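Local coordinates for stress-response A/B barrel domain-containing protein (PDB 3BGU) that is of unknown function but forms a dimer with the ferredoxin-like fold of the stress-responsive A/B barrel family and holds nitrobenzene in a pocket, at residues 46-56 against 88-98. Numbering follows the deposited sequence.
Sequences LSKLPAAIPEL and AYQDHPDHRAA. With NBZ (nitrobenzene), chain N; EDO (1,2-ethanediol), chain E; EDO (1,2-ethanediol), chain G; EDO (1,2-ethanediol), chain D.
Ala-51 lies against the start of helix 93-102 as the chain runs from helix 36-48 towards strand 56-63, with the CA atoms of Leu-49 and Asp-94 4.8 Å apart where Leu-49 leaves the helix. The contact illustrates how a connecting loop can be matched to a helix N-terminus. His-92 occupies the N-cap position: its ring nitrogen ND1 accepts from Asp-94 N at 3.0 Å, nearly in the ring plane. Ala-51 CA sits over one ring face, a CH-pi contact 4.0 Å from the centroid, and Pro-93 CD lies over the opposite face, toward its rim. The Ile-53 and His-92 side chains slide past each other in opposite directions, with Ile-53 CG2 3.4 Å from His-92 CD2; Ile-53 CD1 reaches Ala-88 CB. With an alanine in place of His-92, Asp-94 N would probably lose its capping acceptor and Ala-51 and Ile-53 the ring they pack on. Asp-94 OD2 takes a hydrogen bond from Ala-51 N at 2.9 Å, although the position of OD2 is less certain. Leu-49 CD1 meets Ala-97 CB at 4.0 Å. Tyr-89, its CG anti to the backbone N (chi1 178°), turns its ring edge to Ala-51 O; an ethanediol, probably from the crystallisation liquor, bridges its OH and Pro-50 O. Leu-46, Tyr-89 and His-95 line the nitrobenzene pocket. Beside it, the cap-fixed His-92 ring, the Ala-51 to Asp-94 bond and apolar contacts join the loop to helices 82-91 and 93-102.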
loop_
_atom_site.group_PDB
_atom_site.type_symbol
_atom_site.label_atom_id
_atom_site.label_comp_id
_atom_site.label_asym_id
_atom_site.label_seq_id
_atom_site.Cartn_x
_atom_site.Cartn_y
_atom_site.Cartn_z
ATOM N N LEU A 46 11.447 11.614 1.390
ATOM C CA LEU A 46 11.269 10.261 0.914
ATOM C C LEU A 46 12.025 10.083 -0.432
ATOM O O LEU A 46 12.460 8.975 -0.760
ATOM C CB LEU A 46 9.799 9.829 0.814
ATOM C CG LEU A 46 9.050 9.812 2.137
ATOM C CD1 LEU A 46 7.550 9.678 1.880
ATOM C CD2 LEU A 46 9.610 8.707 3.018
ATOM N N SER A 47 12.127 11.158 -1.213
ATOM C CA SER A 47 12.768 11.095 -2.518
ATOM C C SER A 47 14.299 11.039 -2.395
ATOM O O SER A 47 14.995 10.397 -3.187
ATOM C CB SER A 47 12.436 12.310 -3.420
ATOM O OG SER A 47 11.040 12.499 -3.558
ATOM N N LYS A 48 14.856 11.800 -1.439
ATOM C CA LYS A 48 16.328 11.963 -1.255
ATOM C C LYS A 48 16.964 11.084 -0.150
ATOM O O LYS A 48 18.154 10.840 -0.188
ATOM C CB LYS A 48 16.713 13.448 -1.094
ATOM C CG LYS A 48 16.309 14.252 -2.365
ATOM C CD LYS A 48 17.160 15.500 -2.570
ATOM C CE LYS A 48 16.573 16.334 -3.703
ATOM N NZ LYS A 48 17.365 17.527 -4.015
ATOM N N LEU A 49 16.151 10.614 0.783
ATOM C CA LEU A 49 16.538 9.682 1.833
ATOM C C LEU A 49 15.854 8.315 1.687
ATOM O O LEU A 49 15.282 7.784 2.629
ATOM C CB LEU A 49 16.130 10.291 3.196
ATOM C CG LEU A 49 16.889 11.527 3.608
ATOM C CD1 LEU A 49 16.195 12.151 4.835
ATOM C CD2 LEU A 49 18.363 11.275 3.932
ATOM N N PRO A 50 15.975 7.679 0.533
ATOM C CA PRO A 50 15.161 6.507 0.341
ATOM C C PRO A 50 15.650 5.201 1.035
ATOM O O PRO A 50 14.977 4.179 0.970
ATOM C CB PRO A 50 15.238 6.314 -1.176
ATOM C CG PRO A 50 16.543 6.695 -1.495
ATOM C CD PRO A 50 16.805 7.914 -0.646
ATOM N N ALA A 51 16.865 5.216 1.586
ATOM C CA ALA A 51 17.550 4.035 2.122
ATOM C C ALA A 51 17.702 2.975 1.014
ATOM O O ALA A 51 17.264 1.807 1.142
ATOM C CB ALA A 51 16.823 3.502 3.345
ATOM N N ALA A 52 18.294 3.430 -0.102
ATOM C CA ALA A 52 18.400 2.651 -1.340
ATOM C C ALA A 52 19.534 1.609 -1.306
ATOM O O ALA A 52 20.462 1.573 -2.135
ATOM C CB ALA A 52 18.497 3.532 -2.538
ATOM N N ILE A 53 19.445 0.734 -0.309
ATOM C CA ILE A 53 20.288 -0.451 -0.225
ATOM C C ILE A 53 19.942 -1.382 -1.406
ATOM O O ILE A 53 18.854 -1.264 -1.972
ATOM C CB ILE A 53 20.093 -1.186 1.128
ATOM C CG1 ILE A 53 18.641 -1.610 1.372
ATOM C CG2 ILE A 53 20.508 -0.259 2.271
ATOM C CD1 ILE A 53 18.453 -2.474 2.638
ATOM N N PRO A 54 20.872 -2.247 -1.820
ATOM C CA PRO A 54 20.579 -3.209 -2.906
ATOM C C PRO A 54 19.306 -4.021 -2.744
ATOM O O PRO A 54 18.654 -4.294 -3.737
ATOM C CB PRO A 54 21.782 -4.157 -2.879
ATOM C CG PRO A 54 22.853 -3.377 -2.287
ATOM C CD PRO A 54 22.288 -2.331 -1.393
ATOM N N GLU A 55 18.901 -4.350 -1.508
ATOM C CA GLU A 55 17.691 -5.104 -1.232
ATOM C C GLU A 55 16.400 -4.327 -1.480
ATOM O O GLU A 55 15.351 -4.902 -1.584
ATOM C CB GLU A 55 17.743 -5.597 0.192
ATOM C CG GLU A 55 18.857 -6.619 0.419
ATOM C CD GLU A 55 20.222 -6.000 0.758
ATOM O OE1 GLU A 55 20.341 -4.771 0.838
ATOM O OE2 GLU A 55 21.173 -6.791 0.973
ATOM N N LEU A 56 16.458 -3.026 -1.489
ATOM C CA LEU A 56 15.275 -2.177 -1.819
ATOM C C LEU A 56 15.159 -2.138 -3.349
ATOM O O LEU A 56 15.968 -1.514 -4.055
ATOM C CB LEU A 56 15.435 -0.748 -1.300
ATOM C CG LEU A 56 14.291 0.227 -1.615
ATOM C CD1 LEU A 56 13.000 -0.225 -0.909
ATOM C CD2 LEU A 56 14.625 1.609 -1.157
ATOM N N ALA A 88 17.645 -4.420 7.360
ATOM C CA ALA A 88 18.687 -3.465 6.983
ATOM C C ALA A 88 18.067 -2.086 6.619
ATOM O O ALA A 88 18.657 -1.034 6.883
ATOM C CB ALA A 88 19.483 -4.020 5.796
ATOM N N TYR A 89 16.937 -2.126 5.955
ATOM C CA TYR A 89 16.196 -0.961 5.563
ATOM C C TYR A 89 15.724 -0.198 6.808
ATOM O O TYR A 89 15.944 0.998 6.926
ATOM C CB TYR A 89 15.004 -1.392 4.720
ATOM C CG TYR A 89 14.036 -0.329 4.233
ATOM C CD1 TYR A 89 14.372 0.543 3.153
ATOM C CD2 TYR A 89 12.806 -0.202 4.859
ATOM C CE1 TYR A 89 13.449 1.474 2.690
ATOM C CE2 TYR A 89 11.865 0.699 4.402
ATOM C CZ TYR A 89 12.193 1.546 3.358
ATOM O OH TYR A 89 11.232 2.461 2.925
ATOM N N GLN A 90 15.096 -0.899 7.747
ATOM C CA GLN A 90 14.638 -0.291 9.005
ATOM C C GLN A 90 15.780 0.431 9.758
ATOM O O GLN A 90 15.540 1.404 10.444
ATOM C CB GLN A 90 14.024 -1.365 9.911
ATOM C CG GLN A 90 12.693 -1.946 9.496
ATOM C CD GLN A 90 12.212 -2.961 10.503
ATOM O OE1 GLN A 90 12.932 -3.907 10.834
ATOM N NE2 GLN A 90 11.002 -2.759 11.029
ATOM N N ASP A 91 16.995 -0.108 9.657
ATOM C CA ASP A 91 18.134 0.335 10.422
ATOM C C ASP A 91 18.997 1.364 9.700
ATOM O O ASP A 91 19.928 1.925 10.294
ATOM C CB ASP A 91 19.028 -0.859 10.759
ATOM C CG ASP A 91 18.428 -1.769 11.798
ATOM O OD1 ASP A 91 17.551 -1.325 12.573
ATOM O OD2 ASP A 91 18.903 -2.922 11.866
ATOM N N HIS A 92 18.693 1.614 8.423
ATOM C CA HIS A 92 19.547 2.455 7.604
ATOM C C HIS A 92 19.407 3.903 8.062
ATOM O O HIS A 92 18.318 4.362 8.396
ATOM C CB HIS A 92 19.153 2.321 6.137
ATOM C CG HIS A 92 20.138 2.903 5.179
ATOM N ND1 HIS A 92 20.183 4.253 4.894
ATOM C CD2 HIS A 92 21.037 2.310 4.358
ATOM C CE1 HIS A 92 21.128 4.463 3.988
ATOM N NE2 HIS A 92 21.655 3.300 3.642
ATOM N N PRO A 93 20.513 4.637 8.119
ATOM C CA PRO A 93 20.369 5.994 8.518
ATOM C C PRO A 93 19.363 6.870 7.753
ATOM O O PRO A 93 18.732 7.752 8.367
ATOM C CB PRO A 93 21.813 6.539 8.350
ATOM C CG PRO A 93 22.657 5.440 8.146
ATOM C CD PRO A 93 21.892 4.243 7.826
ATOM N N ASP A 94 19.232 6.663 6.442
ATOM C CA ASP A 94 18.254 7.436 5.662
ATOM C C ASP A 94 16.865 7.218 6.275
ATOM O O ASP A 94 16.040 8.138 6.391
ATOM C CB ASP A 94 18.140 6.913 4.234
ATOM C CG ASP A 94 19.216 7.366 3.288
ATOM O OD1 ASP A 94 20.259 7.933 3.668
ATOM O OD2 ASP A 94 18.952 7.204 2.076
ATOM N N HIS A 95 16.573 5.950 6.573
ATOM C CA HIS A 95 15.300 5.582 7.067
ATOM C C HIS A 95 15.003 6.154 8.438
ATOM O O HIS A 95 13.908 6.674 8.679
ATOM C CB HIS A 95 15.195 4.059 7.058
ATOM C CG HIS A 95 13.853 3.563 7.445
ATOM N ND1 HIS A 95 12.781 3.625 6.586
ATOM C CD2 HIS A 95 13.386 3.058 8.609
ATOM C CE1 HIS A 95 11.722 3.100 7.183
ATOM N NE2 HIS A 95 12.061 2.746 8.410
ATOM N N ARG A 96 15.980 6.101 9.344
ATOM C CA ARG A 96 15.782 6.696 10.646
ATOM C C ARG A 96 15.601 8.209 10.516
ATOM O O ARG A 96 14.772 8.786 11.195
ATOM C CB ARG A 96 16.932 6.378 11.566
ATOM C CG ARG A 96 17.099 4.928 11.893
ATOM C CD ARG A 96 18.307 4.670 12.788
ATOM N NE ARG A 96 19.561 5.214 12.259
ATOM C CZ ARG A 96 20.165 6.331 12.683
ATOM N NH1 ARG A 96 19.638 7.075 13.654
ATOM N NH2 ARG A 96 21.308 6.715 12.111
ATOM N N ALA A 97 16.318 8.857 9.592
ATOM C CA ALA A 97 16.105 10.305 9.373
ATOM C C ALA A 97 14.700 10.608 8.833
ATOM O O ALA A 97 14.054 11.562 9.246
ATOM C CB ALA A 97 17.151 10.844 8.446
ATOM N N ALA A 98 14.210 9.780 7.917
ATOM C CA ALA A 98 12.853 9.990 7.378
ATOM C C ALA A 98 11.757 9.759 8.456
ATOM O O ALA A 98 10.779 10.468 8.522
ATOM C CB ALA A 98 12.620 9.043 6.170
HETATM C C1 NBZ N . 8.623 4.002 5.664
HETATM C C2 NBZ N . 9.559 4.604 4.837
HETATM C C3 NBZ N . 9.909 5.913 5.004
HETATM C C4 NBZ N . 9.382 6.613 6.071
HETATM C C5 NBZ N . 8.439 6.045 6.923
HETATM C C6 NBZ N . 8.071 4.702 6.743
HETATM N N1 NBZ N . 7.141 4.068 7.598
HETATM O O1 NBZ N . 6.484 4.691 8.443
HETATM O O2 NBZ N . 6.923 2.837 7.509
HETATM C C1 EDO E . 10.831 5.864 0.472
HETATM O O1 EDO E . 11.795 6.869 0.847
HETATM C C2 EDO E . 11.675 4.722 -0.039
HETATM O O2 EDO E . 12.273 4.006 1.018
HETATM C C1 EDO G . 22.399 3.551 -0.068
HETATM O O1 EDO G . 22.432 4.693 0.785
HETATM C C2 EDO G . 23.327 2.468 0.473
HETATM O O2 EDO G . 23.696 2.727 1.832
HETATM C C1 EDO D . 8.576 -0.642 8.748
HETATM O O1 EDO D . 9.204 -0.573 10.054
HETATM C C2 EDO D . 9.418 0.059 7.705
HETATM O O2 EDO D . 9.407 1.454 7.910
#